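Local coordinates for general secretion pathway protein F (Vibrio cholerae, PDB 3C1Q) that is probably an inner-membrane component of the type II secretion system, the machinery that exports toxins and proteases from the periplasm, at residues B[12-17]-B[72-77]; B[81-86]-B[97-102]. All coordinates share one frame; numbering follows the deposited sequence.

Interaction 1 (B[12-17]-B[72-77])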
ATOM      1  N   PRO B  12      11.288   5.043   2.947  1.00  9.66           N
ATOM      2  CA  PRO B  12       9.842   4.812   3.076  1.00  9.30           C
ATOM      3  C   PRO B  12       8.999   5.339   1.925  1.00  9.40           C
ATOM      4  O   PRO B  12       8.018   4.695   1.537  1.00  9.30           O
ATOM      5  CB  PRO B  12       9.453   5.513   4.383  1.00  9.57           C
ATOM      6  CG  PRO B  12      10.619   6.211   4.860  1.00 10.21           C
ATOM      7  CD  PRO B  12      11.835   5.769   4.104  1.00 10.07           C
ATOM      8  N   ASP B  13       9.354   6.490   1.372  1.00  9.24           N
ATOM      9  CA  ASP B  13       8.512   7.042   0.318  1.00  9.49           C
ATOM     10  C   ASP B  13       8.668   6.277  -0.984  1.00  9.35           C
ATOM     11  O   ASP B  13       7.698   6.113  -1.718  1.00  9.10           O
ATOM     12  CB  ASP B  13       8.735   8.528   0.153  1.00 10.05           C
ATOM     13  CG  ASP B  13       7.977   9.335   1.197  1.00 11.78           C
ATOM     14  OD1 ASP B  13       6.844   8.930   1.572  1.00 15.33           O
ATOM     15  OD2 ASP B  13       8.520  10.364   1.626  1.00 13.72           O
ATOM     16  N   LEU B  14       9.867   5.778  -1.279  1.00  9.53           N
ATOM     17  CA  LEU B  14       9.992   4.887  -2.457  1.00  9.26           C
ATOM     18  C   LEU B  14       9.167   3.613  -2.272  1.00  9.10           C
ATOM     19  O   LEU B  14       8.482   3.173  -3.193  1.00  8.62           O
ATOM     20  CB  LEU B  14      11.445   4.524  -2.759  1.00  9.44           C
ATOM     21  CG  LEU B  14      11.624   3.686  -4.037  1.00 10.42           C
ATOM     22  CD1 LEU B  14      11.177   4.475  -5.268  1.00 11.11           C
ATOM     23  CD2 LEU B  14      13.068   3.234  -4.157  1.00 12.68           C
ATOM     24  N   ALA B  15       9.215   3.030  -1.076  1.00  8.70           N
ATOM     25  CA  ALA B  15       8.446   1.831  -0.763  1.00  8.56           C
ATOM     26  C   ALA B  15       6.944   2.060  -0.924  1.00  8.57           C
ATOM     27  O   ALA B  15       6.226   1.196  -1.452  1.00  8.70           O
ATOM     28  CB  ALA B  15       8.763   1.360   0.643  1.00  8.26           C
ATOM     29  N   LEU B  16       6.486   3.223  -0.483  1.00  8.57           N
ATOM     30  CA  LEU B  16       5.079   3.559  -0.536  1.00  8.35           C
ATOM     31  C   LEU B  16       4.635   3.615  -1.991  1.00  7.82           C
ATOM     32  O   LEU B  16       3.699   2.902  -2.382  1.00  7.96           O
ATOM     33  CB  LEU B  16       4.827   4.891   0.157  1.00  8.53           C
ATOM     34  CG  LEU B  16       3.439   5.523   0.024  1.00  9.29           C
ATOM     35  CD1 LEU B  16       2.367   4.580   0.568  1.00 10.67           C
ATOM     36  CD2 LEU B  16       3.405   6.877   0.719  1.00 10.86           C
ATOM     37  N   ILE B  17       5.278   4.468  -2.798  1.00  7.08           N
ATOM     38  CA  ILE B  17       4.793   4.627  -4.177  1.00  7.18           C
ATOM     39  C   ILE B  17       4.951   3.345  -4.971  1.00  6.99           C
ATOM     40  O   ILE B  17       4.125   3.054  -5.839  1.00  7.17           O
ATOM     41  CB  ILE B  17       5.401   5.867  -4.907  1.00  7.25           C
ATOM     42  CG1 ILE B  17       6.924   5.737  -5.072  1.00  7.63           C
ATOM     43  CG2 ILE B  17       4.994   7.167  -4.172  1.00  7.83           C
ATOM     44  CD1 ILE B  17       7.621   6.925  -5.858  1.00  7.58           C
ATOM     45  N   PRO B  72      16.673   9.677 -12.068  1.00 15.56           N
ATOM     46  CA  PRO B  72      17.614   8.589 -11.794  1.00 15.46           C
ATOM     47  C   PRO B  72      18.109   8.608 -10.346  1.00 16.04           C
ATOM     48  O   PRO B  72      18.599   7.593  -9.844  1.00 16.38           O
ATOM     49  CB  PRO B  72      18.753   8.866 -12.778  1.00 15.71           C
ATOM     50  CG  PRO B  72      18.745  10.335 -12.952  1.00 15.43           C
ATOM     51  CD  PRO B  72      17.289  10.722 -12.907  1.00 15.15           C
ATOM     52  N   HIS B  73      17.967   9.762  -9.699  1.00 16.24           N
ATOM     53  CA  HIS B  73      18.186   9.938  -8.267  1.00 16.37           C
ATOM     54  C   HIS B  73      17.097   9.302  -7.375  1.00 16.03           C
ATOM     55  O   HIS B  73      17.297   9.147  -6.172  1.00 16.93           O
ATOM     56  CB  HIS B  73      18.355  11.441  -7.966  1.00 16.97           C
ATOM     57  CG  HIS B  73      17.132  12.264  -8.249  1.00 19.28           C
ATOM     58  ND1 HIS B  73      16.457  12.224  -9.454  1.00 17.80           N
ATOM     59  CD2 HIS B  73      16.470  13.159  -7.477  1.00 20.17           C
ATOM     60  CE1 HIS B  73      15.423  13.041  -9.401  1.00 21.72           C
ATOM     61  NE2 HIS B  73      15.405  13.618  -8.213  1.00 21.11           N
ATOM     62  N   VAL B  74      15.967   8.915  -7.969  1.00 14.72           N
ATOM     63  CA  VAL B  74      14.880   8.253  -7.245  1.00 14.26           C
ATOM     64  C   VAL B  74      14.756   6.806  -7.677  1.00 14.03           C
ATOM     65  O   VAL B  74      14.624   5.919  -6.836  1.00 13.96           O
ATOM     66  CB  VAL B  74      13.532   8.972  -7.476  1.00 14.10           C
ATOM     67  CG1 VAL B  74      12.385   8.165  -6.887  1.00 14.51           C
ATOM     68  CG2 VAL B  74      13.589  10.380  -6.893  1.00 13.71           C
ATOM     69  N   PHE B  75      14.768   6.588  -8.996  1.00 13.71           N
ATOM     70  CA  PHE B  75      14.661   5.265  -9.594  1.00 13.47           C
ATOM     71  C   PHE B  75      16.006   4.879 -10.195  1.00 13.26           C
ATOM     72  O   PHE B  75      16.395   5.380 -11.257  1.00 12.58           O
ATOM     73  CB  PHE B  75      13.577   5.286 -10.659  1.00 13.81           C
ATOM     74  CG  PHE B  75      12.246   5.720 -10.134  1.00 14.77           C
ATOM     75  CD1 PHE B  75      11.480   4.863  -9.357  1.00 15.32           C
ATOM     76  CD2 PHE B  75      11.774   7.002 -10.388  1.00 15.80           C
ATOM     77  CE1 PHE B  75      10.244   5.284  -8.865  1.00 15.48           C
ATOM     78  CE2 PHE B  75      10.556   7.422  -9.891  1.00 16.30           C
ATOM     79  CZ  PHE B  75       9.795   6.577  -9.136  1.00 16.22           C
ATOM     80  N   ASP B  76      16.740   4.011  -9.506  1.00 13.07           N
ATOM     81  CA  ASP B  76      18.103   3.695  -9.933  1.00 12.67           C
ATOM     82  C   ASP B  76      18.125   2.783 -11.166  1.00 12.47           C
ATOM     83  O   ASP B  76      17.083   2.380 -11.681  1.00 11.39           O
ATOM     84  CB  ASP B  76      18.968   3.167  -8.764  1.00 12.22           C
ATOM     85  CG  ASP B  76      18.524   1.803  -8.229  1.00 12.87           C
ATOM     86  OD1 ASP B  76      17.724   1.096  -8.867  1.00 12.03           O
ATOM     87  OD2 ASP B  76      18.987   1.450  -7.124  1.00 12.59           O
ATOM     88  N   GLU B  77      19.326   2.485 -11.652  1.00 12.78           N
ATOM     89  CA  GLU B  77      19.481   1.687 -12.859  1.00 13.64           C
ATOM     90  C   GLU B  77      18.803   0.320 -12.736  1.00 13.20           C
ATOM     91  O   GLU B  77      18.159  -0.141 -13.681  1.00 12.89           O
ATOM     92  CB  GLU B  77      20.969   1.529 -13.157  1.00 14.48           C
ATOM     93  CG  GLU B  77      21.315   0.653 -14.342  1.00 18.62           C
ATOM     94  CD  GLU B  77      22.807   0.643 -14.620  1.00 23.03           C
ATOM     95  OE1 GLU B  77      23.531   1.484 -14.026  1.00 27.32           O
ATOM     96  OE2 GLU B  77      23.258  -0.204 -15.425  1.00 26.56           O
TER

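Interaction 2 (B[81-86]-B[97-102]). With CA (calcium ion), chain G.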
ATOM      1  N   SER B  81      15.753  -0.796 -15.016  1.00 11.29           N
ATOM      2  CA  SER B  81      16.020  -1.998 -15.799  1.00 11.57           C
ATOM      3  C   SER B  81      14.947  -3.056 -15.605  1.00 10.77           C
ATOM      4  O   SER B  81      14.511  -3.669 -16.577  1.00 11.81           O
ATOM      5  CB  SER B  81      17.385  -2.576 -15.443  1.00 11.41           C
ATOM      6  OG  SER B  81      18.406  -1.785 -16.019  1.00 15.23           O
HETATM    7  N   MSE B  82      14.521  -3.245 -14.358  1.00 10.51           N
HETATM    8  CA  MSE B  82      13.469  -4.209 -14.027  1.00 10.37           C
HETATM    9  C   MSE B  82      12.142  -3.817 -14.728  1.00 10.49           C
HETATM   10  O   MSE B  82      11.499  -4.641 -15.365  1.00 11.03           O
HETATM   11  CB  MSE B  82      13.291  -4.330 -12.492  1.00 10.19           C
HETATM   12  CG  MSE B  82      14.451  -5.052 -11.708  1.00 10.79           C
HETATM   13 SE   MSE B  82      14.905  -6.750 -12.489  1.00 13.48          SE
HETATM   14  CE  MSE B  82      13.145  -7.592 -12.516  1.00 17.51           C
ATOM     15  N   VAL B  83      11.761  -2.550 -14.624  1.00 10.05           N
ATOM     16  CA  VAL B  83      10.559  -2.029 -15.279  1.00 10.09           C
ATOM     17  C   VAL B  83      10.620  -2.263 -16.795  1.00  9.59           C
ATOM     18  O   VAL B  83       9.663  -2.773 -17.391  1.00 10.06           O
ATOM     19  CB  VAL B  83      10.352  -0.525 -14.974  1.00  9.86           C
ATOM     20  CG1 VAL B  83       9.143   0.017 -15.704  1.00 10.68           C
ATOM     21  CG2 VAL B  83      10.182  -0.309 -13.454  1.00  8.40           C
ATOM     22  N   ALA B  84      11.736  -1.888 -17.409  1.00 10.68           N
ATOM     23  CA  ALA B  84      11.975  -2.157 -18.833  1.00 11.01           C
ATOM     24  C   ALA B  84      11.753  -3.621 -19.192  1.00 11.52           C
ATOM     25  O   ALA B  84      11.090  -3.912 -20.188  1.00 12.13           O
ATOM     26  CB  ALA B  84      13.403  -1.735 -19.252  1.00 10.94           C
ATOM     27  N   ALA B  85      12.325  -4.541 -18.411  1.00 11.85           N
ATOM     28  CA  ALA B  85      12.146  -5.983 -18.685  1.00 11.68           C
ATOM     29  C   ALA B  85      10.671  -6.363 -18.622  1.00 11.40           C
ATOM     30  O   ALA B  85      10.192  -7.087 -19.480  1.00 11.79           O
ATOM     31  CB  ALA B  85      12.991  -6.861 -17.715  1.00 12.07           C
ATOM     32  N   GLY B  86       9.952  -5.867 -17.615  1.00 10.95           N
ATOM     33  CA  GLY B  86       8.514  -6.117 -17.499  1.00 11.30           C
ATOM     34  C   GLY B  86       7.690  -5.562 -18.659  1.00 11.30           C
ATOM     35  O   GLY B  86       6.821  -6.254 -19.212  1.00 10.90           O
ATOM     36  N   GLU B  97       5.393  -5.931  -8.631  1.00  8.39           N
ATOM     37  CA  GLU B  97       5.209  -6.629  -7.351  1.00  9.08           C
ATOM     38  C   GLU B  97       6.570  -6.914  -6.716  1.00  8.22           C
ATOM     39  O   GLU B  97       6.775  -6.678  -5.517  1.00  9.20           O
ATOM     40  CB  GLU B  97       4.440  -7.938  -7.541  1.00  7.98           C
ATOM     41  CG  GLU B  97       4.230  -8.737  -6.248  1.00  9.98           C
ATOM     42  CD  GLU B  97       3.529  -7.938  -5.170  1.00  9.74           C
ATOM     43  OE1 GLU B  97       2.598  -7.145  -5.506  1.00 10.53           O
ATOM     44  OE2 GLU B  97       3.913  -8.094  -3.985  1.00  8.59           O
ATOM     45  N   ARG B  98       7.494  -7.452  -7.507  1.00  8.02           N
ATOM     46  CA  ARG B  98       8.839  -7.752  -6.989  1.00  8.14           C
ATOM     47  C   ARG B  98       9.579  -6.494  -6.552  1.00  7.73           C
ATOM     48  O   ARG B  98      10.285  -6.509  -5.528  1.00  7.54           O
ATOM     49  CB  ARG B  98       9.651  -8.536  -8.002  1.00  8.40           C
ATOM     50  CG  ARG B  98       9.151  -9.975  -8.164  1.00  9.64           C
ATOM     51  CD  ARG B  98      10.248 -10.903  -8.641  1.00 10.85           C
ATOM     52  NE  ARG B  98      10.535 -10.700 -10.051  1.00 12.92           N
ATOM     53  CZ  ARG B  98       9.752 -11.124 -11.044  1.00 12.59           C
ATOM     54  NH1 ARG B  98       8.621 -11.786 -10.796  1.00 15.16           N
ATOM     55  NH2 ARG B  98      10.105 -10.893 -12.291  1.00 11.43           N
ATOM     56  N   LEU B  99       9.410  -5.398  -7.298  1.00  7.11           N
ATOM     57  CA  LEU B  99      10.042  -4.131  -6.915  1.00  6.85           C
ATOM     58  C   LEU B  99       9.434  -3.600  -5.601  1.00  6.58           C
ATOM     59  O   LEU B  99      10.140  -3.089  -4.741  1.00  6.43           O
ATOM     60  CB  LEU B  99       9.871  -3.100  -8.029  1.00  6.36           C
ATOM     61  CG  LEU B  99      10.813  -3.284  -9.203  1.00  5.84           C
ATOM     62  CD1 LEU B  99      10.301  -2.503 -10.438  1.00  7.38           C
ATOM     63  CD2 LEU B  99      12.260  -2.862  -8.835  1.00  6.31           C
ATOM     64  N   ALA B 100       8.128  -3.763  -5.446  1.00  6.71           N
ATOM     65  CA  ALA B 100       7.434  -3.379  -4.218  1.00  6.88           C
ATOM     66  C   ALA B 100       7.929  -4.191  -3.008  1.00  7.26           C
ATOM     67  O   ALA B 100       8.235  -3.624  -1.924  1.00  6.91           O
ATOM     68  CB  ALA B 100       5.903  -3.560  -4.418  1.00  6.32           C
ATOM     69  N   ASP B 101       8.017  -5.508  -3.179  1.00  7.09           N
ATOM     70  CA  ASP B 101       8.520  -6.403  -2.138  1.00  7.28           C
ATOM     71  C   ASP B 101       9.926  -6.019  -1.755  1.00  7.71           C
ATOM     72  O   ASP B 101      10.266  -5.976  -0.573  1.00  7.62           O
ATOM     73  CB  ASP B 101       8.516  -7.859  -2.606  1.00  7.81           C
ATOM     74  CG  ASP B 101       7.127  -8.473  -2.607  1.00  7.62           C
ATOM     75  OD1 ASP B 101       6.249  -7.997  -1.869  1.00  8.77           O
ATOM     76  OD2 ASP B 101       6.943  -9.473  -3.313  1.00  9.25           O
ATOM     77  N   TYR B 102      10.742  -5.748  -2.771  1.00  8.24           N
ATOM     78  CA  TYR B 102      12.164  -5.386  -2.578  1.00  8.45           C
ATOM     79  C   TYR B 102      12.263  -4.065  -1.811  1.00  8.65           C
ATOM     80  O   TYR B 102      12.971  -3.961  -0.813  1.00  7.10           O
ATOM     81  CB  TYR B 102      12.872  -5.261  -3.928  1.00  9.58           C
ATOM     82  CG  TYR B 102      14.268  -4.706  -3.838  1.00 10.70           C
ATOM     83  CD1 TYR B 102      15.333  -5.511  -3.455  1.00 12.52           C
ATOM     84  CD2 TYR B 102      14.526  -3.359  -4.114  1.00 13.95           C
ATOM     85  CE1 TYR B 102      16.628  -4.995  -3.362  1.00 14.61           C
ATOM     86  CE2 TYR B 102      15.814  -2.847  -4.032  1.00 15.05           C
ATOM     87  CZ  TYR B 102      16.851  -3.660  -3.641  1.00 14.52           C
ATOM     88  OH  TYR B 102      18.127  -3.126  -3.574  1.00 16.60           O
TER
HETATM   89 CA    CA G   1       4.549  -9.748  -2.564  1.00 11.40          CA
HETATM   90  O   HOH W   1       2.332 -10.715  -3.013  1.00 13.88           O
HETATM   91  O   HOH W   2       5.001 -11.590  -4.176  1.00 15.82           O
HETATM   92  O   HOH W   3       3.304  -8.644  -0.863  1.00 11.60           O

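Interaction 1 (B[12-17]-B[72-77])
The first helix of this all-helical cytoplasmic domain, helix 11-26, packs through Leu14 and Ile17 against the loop that leads from helix 64-68 into helix 77-89, meeting Val74 and Phe75 there. One turn apart on the helix, the two aliphatic side chains both start off toward the loop and share the Phe75 ring. Leu14 CD1 lies 3.8 Å from Phe75 CE1, and Ile17 CD1 lies 3.9 Å from Phe75 CZ; both methyls approach the ring at a slant. Ile17 CG1 sits between the backbone N and the carbonyl carbon (chi1 64°), and an extended chi2 of 178° then carries CD1 out to Phe75. In Leu14, CG stands opposite the backbone N (chi1 -176°), which sends the branch out from the helix and brings CD1 to the ring.

Val74 CG1 lies over one face of the Phe75 ring, 3.6 Å above its plane and over its centre. The same methyl is 4.2 Å from Leu14 CD1, which therefore touches both loop residues. No hydrogen bond crosses between the segments; the 136 Å² they bury together is mostly apolar, though both Leu14 methyls, CD1 and CD2, also rest 4.1 Å from Val74 O.

The surroundings extend this packing: Met50 of helix 45-59 touches both Ile17 and Phe75, Ile9 touches Leu14, Ile17 and Val74, and the ring of Phe79 meets that of Phe75. Just after the aromatic residue, Asp76 OD1 accepts a hydrogen bond from Phe79 N, a side-chain N-cap that starts helix 77-89.

Interaction 2 (B[81-86]-B[97-102])
Apolar contacts between Leu99 and the pair Met82 and Val83 make up most of this interface. Leu99 CD1 is 3.7 Å from Val83 CG2, the two side chains crossing at roughly a right angle. Both Leu99 methyls, CD1 and CD2, also lie 4.1 Å from Met82 CB, so the fork of the leucine spans the base of that side chain. Met82, present as selenomethionine, bends at chi2 and chi3 (-51° and -54°), and its CE ends at the edge of the Arg98 guanidinium, near its plane, in a loose contact of 4.5 Å to NH2.

These residues join helix 77-89 to helix 92-121 as an antiparallel helical hairpin. The short segments run at 158° to each other with axes 10.9 Å apart, a spacing bridged by side chains. Thr18 of helix 11-26 touches Leu99, while Leu64, Ser65 and Leu68 of helix 64-68 touch Val83.

Metal coordination involves other residues of segment 97-102. Glu97 OE2 binds the calcium ion at 2.3 Å, and Asp101, one turn later, chelates it through both OD1 and OD2, each at 2.5 Å. Three waters and Glu43 of the second subunit also belong to this site, which thus bridges the two chains. Hydrogen bonds from Arg19 to Glu97 OE2 and Asp101 OD1 brace the two ligands and probably offset part of their negative charge.

How the interactions relate
Interaction 1 closes before interaction 2 opens, and their centres are 12 Å apart. The two do not touch directly; they adjoin in sequence, because segment 72-77 leads into helix 77-89, which carries segment 81-86. Interaction 1 packs the loop just before that helix against helix 11-26, and interaction 2 packs its middle against helix 92-121. Helix 11-26 links them again, since Thr18, next to Ile17, touches Leu99. Interaction 2 shares segment 97-102, with Glu97 and Asp101, with a calcium site that joins two copies of the domain, while interaction 1 lies about 11 Å from a calcium ion, measured from the Ile17 side chain.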